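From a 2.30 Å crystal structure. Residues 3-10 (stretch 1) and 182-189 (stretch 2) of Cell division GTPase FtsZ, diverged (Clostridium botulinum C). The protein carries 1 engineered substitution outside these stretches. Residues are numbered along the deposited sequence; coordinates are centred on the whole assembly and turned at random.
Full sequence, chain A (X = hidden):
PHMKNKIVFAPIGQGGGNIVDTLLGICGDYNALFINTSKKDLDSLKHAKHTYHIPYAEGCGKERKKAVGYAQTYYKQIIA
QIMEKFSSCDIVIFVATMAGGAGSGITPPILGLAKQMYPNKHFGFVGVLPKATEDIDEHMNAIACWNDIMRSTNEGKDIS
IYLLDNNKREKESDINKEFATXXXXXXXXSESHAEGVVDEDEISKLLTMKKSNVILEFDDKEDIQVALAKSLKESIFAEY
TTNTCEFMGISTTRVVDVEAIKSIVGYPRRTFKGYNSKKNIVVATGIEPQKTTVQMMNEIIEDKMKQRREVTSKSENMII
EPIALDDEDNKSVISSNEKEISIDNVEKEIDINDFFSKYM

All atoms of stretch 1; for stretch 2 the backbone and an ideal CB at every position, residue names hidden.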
# COMPACT_ATOMS: atom_id res chain seq x y z
N MET A 3 -1.90 -8.89 -13.58
CA MET A 3 -2.59 -7.97 -14.47
C MET A 3 -3.46 -6.95 -13.72
O MET A 3 -4.05 -7.23 -12.68
CB MET A 3 -3.41 -8.72 -15.53
CG MET A 3 -4.35 -7.82 -16.33
SD MET A 3 -4.64 -8.39 -18.01
CE MET A 3 -3.06 -8.04 -18.78
N LYS A 4 -3.51 -5.74 -14.29
CA LYS A 4 -4.14 -4.61 -13.64
C LYS A 4 -5.65 -4.74 -13.51
O LYS A 4 -6.23 -4.27 -12.54
CB LYS A 4 -3.75 -3.32 -14.37
CG LYS A 4 -2.25 -3.09 -14.39
CD LYS A 4 -1.82 -2.05 -15.41
CE LYS A 4 -0.34 -1.76 -15.23
NZ LYS A 4 0.21 -0.79 -16.20
N ASN A 5 -6.28 -5.40 -14.47
CA ASN A 5 -7.73 -5.62 -14.47
C ASN A 5 -8.23 -6.54 -13.36
O ASN A 5 -9.43 -6.55 -13.05
CB ASN A 5 -8.20 -6.21 -15.80
CG ASN A 5 -7.98 -5.27 -16.96
OD1 ASN A 5 -8.04 -4.05 -16.81
ND2 ASN A 5 -7.72 -5.84 -18.14
N LYS A 6 -7.33 -7.33 -12.78
CA LYS A 6 -7.71 -8.28 -11.73
C LYS A 6 -7.63 -7.64 -10.35
O LYS A 6 -7.88 -8.28 -9.34
CB LYS A 6 -6.83 -9.53 -11.79
CG LYS A 6 -7.13 -10.47 -12.96
CD LYS A 6 -6.17 -10.22 -14.12
CE LYS A 6 -6.35 -11.27 -15.23
NZ LYS A 6 -5.34 -11.12 -16.34
N ILE A 7 -7.26 -6.36 -10.31
CA ILE A 7 -7.16 -5.64 -9.07
C ILE A 7 -8.31 -4.67 -8.96
O ILE A 7 -8.65 -3.99 -9.94
CB ILE A 7 -5.87 -4.82 -8.99
CG1 ILE A 7 -4.67 -5.76 -8.80
CG2 ILE A 7 -5.93 -3.84 -7.83
CD1 ILE A 7 -3.34 -5.09 -9.06
N VAL A 8 -8.92 -4.61 -7.78
CA VAL A 8 -9.85 -3.52 -7.47
C VAL A 8 -9.39 -2.84 -6.21
O VAL A 8 -9.11 -3.49 -5.21
CB VAL A 8 -11.30 -4.01 -7.28
CG1 VAL A 8 -11.36 -5.14 -6.27
CG2 VAL A 8 -12.18 -2.85 -6.83
N PHE A 9 -9.29 -1.51 -6.27
CA PHE A 9 -8.96 -0.71 -5.11
C PHE A 9 -10.22 -0.24 -4.40
O PHE A 9 -11.20 0.16 -5.04
CB PHE A 9 -8.12 0.51 -5.51
CG PHE A 9 -6.71 0.18 -5.91
CD1 PHE A 9 -5.73 -0.02 -4.95
CD2 PHE A 9 -6.37 0.05 -7.24
CE1 PHE A 9 -4.45 -0.34 -5.30
CE2 PHE A 9 -5.07 -0.26 -7.60
CZ PHE A 9 -4.11 -0.45 -6.63
N ALA A 10 -10.18 -0.27 -3.08
CA ALA A 10 -11.23 0.32 -2.29
C ALA A 10 -10.65 1.38 -1.38
O ALA A 10 -10.42 1.13 -0.20
CB ALA A 10 -11.94 -0.75 -1.49
N UNK A 182 5.52 3.88 -8.49
CA UNK A 182 6.21 2.65 -8.11
C UNK A 182 5.31 1.44 -8.30
O UNK A 182 5.73 0.41 -8.81
CB UNK A 182 6.69 2.73 -6.66
N UNK A 183 4.05 1.57 -7.92
CA UNK A 183 3.15 0.45 -8.04
C UNK A 183 2.87 0.10 -9.50
O UNK A 183 2.89 -1.07 -9.89
CB UNK A 183 1.84 0.75 -7.31
N UNK A 184 2.60 1.11 -10.31
CA UNK A 184 2.38 0.89 -11.72
C UNK A 184 3.63 0.35 -12.43
O UNK A 184 3.53 -0.51 -13.31
CB UNK A 184 1.92 2.19 -12.38
N UNK A 185 4.81 0.84 -12.04
CA UNK A 185 6.06 0.31 -12.60
C UNK A 185 6.19 -1.16 -12.23
O UNK A 185 6.58 -1.98 -13.05
CB UNK A 185 7.27 1.10 -12.10
N UNK A 186 5.86 -1.47 -10.98
CA UNK A 186 5.85 -2.85 -10.50
C UNK A 186 4.97 -3.74 -11.39
O UNK A 186 5.42 -4.75 -11.91
CB UNK A 186 5.36 -2.90 -9.05
N UNK A 187 3.72 -3.33 -11.61
CA UNK A 187 2.83 -4.05 -12.52
C UNK A 187 3.33 -4.13 -13.97
O UNK A 187 2.89 -5.00 -14.72
CB UNK A 187 1.45 -3.38 -12.50
N UNK A 188 4.22 -3.23 -14.38
CA UNK A 188 4.71 -3.27 -15.76
C UNK A 188 5.96 -4.13 -16.01
O UNK A 188 6.51 -4.09 -17.11
CB UNK A 188 5.01 -1.84 -16.21
N UNK A 189 6.41 -4.88 -15.01
CA UNK A 189 7.63 -5.67 -15.14
C UNK A 189 7.46 -6.81 -16.14
O UNK A 189 8.45 -7.44 -16.53
CB UNK A 189 8.04 -6.23 -13.78

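The visible backbone of stretch 2 is helical from 182 to 187, and this helix runs nearly antiparallel to strand 7-10 (167°), their axes 13.8 Å apart at closest approach. Side chains must span that gap, and the direction of each CA-to-CB bond indicates which positions can.

Position 182 has phi/psi of -65/-42 and nothing of stretch 1 within 5.5 Å of its ideal CB. Stretch 1 sets no preference here; the residue is Leu182, which makes no contact across the interface.

At position 183 CA-to-CB points toward stretch 1, yet the ideal CB also has no neighbour within 5.5 Å. What lies ahead is apolar: the tip of Ile7 and the ring of Phe9. A short side chain would not reach them, so a long apolar one suits, such as Leu, Met or Phe. The deposited Phe183, with chi1 t, spans the distance. Its CZ lies 4.1 Å from Ile7 CD1, which sits at the ring edge, and its CE2 lies 3.7 Å from Phe9 CZ. The two rings form an offset edge-to-face pair, the edge of Phe9 toward the face of Phe183, with centroids 5.8 Å apart and planes at 71°.

Position 184 points sideways, but its ideal CB is 5.1 Å from Lys4 NZ. That extended lysine offers a positively charged donor, so Asp, Asn, Glu or Gln could all be considered. The residue is Asn184; chi1 t brings its end nearer, and Lys4 NZ donates a hydrogen bond to Asn184 OD1 at 2.9 Å.

Position 185 directs its CB away from stretch 1, leaving many residues possible. Asp185 occupies it without touching stretch 1. Position 186 is likewise out of reach, and neither its phi/psi of -54/-53 nor stretch 1 singles out a residue; it is Phe186, whose side chain makes no contact with stretch 1.

Position 187 points toward stretch 1, and its ideal CB is already 3.6 Å from Lys4 CE. The aliphatic part of the lysine and the nearby Ile7 favour an apolar residue, with Leu, Ile and Met all plausible. It is Met187. Its CB packs 3.7 Å from Lys4 CE; chi1 m and chi2 m then lead the end away, although Met187 SD still lies 4.1 Å from Ile7 CD1.

Position 188 is the first residue after the helix to leave helical phi/psi, at -90/7. Its CB points sideways, 4.9 Å from Lys4 NZ, so a short acceptor such as Asn or Asp is reasonable. The deposited Asn188 uses chi1 m to bring its amide oxygen to the amine: Lys4 NZ donates to Asn188 OD1 at 2.7 Å. With chi2 to chi4 all t, Lys4 reaches the end of the helix, where its NZ serves acceptors at 184, within the helix, and 188, just past it, while its CE packs on the intervening position 187.

Position 189 is out of reach and therefore unconstrained by stretch 1. It is Met189, which makes no contact with that stretch.

Stretch 2 182-189: LFNDFMNM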
# COMPACT_ATOMS: atom_id res chain seq x y z
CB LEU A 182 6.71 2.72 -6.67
CG LEU A 182 7.86 3.71 -6.41
CD1 LEU A 182 8.12 3.81 -4.92
CD2 LEU A 182 9.11 3.26 -7.13
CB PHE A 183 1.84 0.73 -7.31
CG PHE A 183 0.96 -0.46 -7.23
CD1 PHE A 183 1.16 -1.42 -6.25
CD2 PHE A 183 -0.09 -0.63 -8.13
CE1 PHE A 183 0.33 -2.54 -6.17
CE2 PHE A 183 -0.91 -1.73 -8.05
CZ PHE A 183 -0.70 -2.69 -7.06
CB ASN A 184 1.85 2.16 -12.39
CG ASN A 184 1.40 1.93 -13.81
OD1 ASN A 184 0.45 1.18 -14.06
ND2 ASN A 184 2.09 2.56 -14.75
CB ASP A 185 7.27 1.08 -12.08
CG ASP A 185 7.39 2.45 -12.71
OD1 ASP A 185 6.71 2.70 -13.73
OD2 ASP A 185 8.18 3.26 -12.18
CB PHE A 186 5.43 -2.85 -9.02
CG PHE A 186 4.93 -4.15 -8.51
CD1 PHE A 186 5.52 -5.34 -8.89
CD2 PHE A 186 3.87 -4.19 -7.62
CE1 PHE A 186 5.05 -6.53 -8.41
CE2 PHE A 186 3.40 -5.38 -7.13
CZ PHE A 186 3.99 -6.56 -7.52
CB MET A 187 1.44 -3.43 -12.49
CG MET A 187 0.78 -3.47 -11.13
SD MET A 187 0.45 -5.17 -10.60
CE MET A 187 2.01 -5.65 -9.89
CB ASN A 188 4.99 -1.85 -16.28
CG ASN A 188 3.73 -1.07 -16.56
OD1 ASN A 188 2.67 -1.63 -16.83
ND2 ASN A 188 3.85 0.25 -16.53
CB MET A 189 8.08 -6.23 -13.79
CG MET A 189 8.60 -5.19 -12.83
SD MET A 189 8.82 -5.86 -11.19
CE MET A 189 10.40 -6.68 -11.36
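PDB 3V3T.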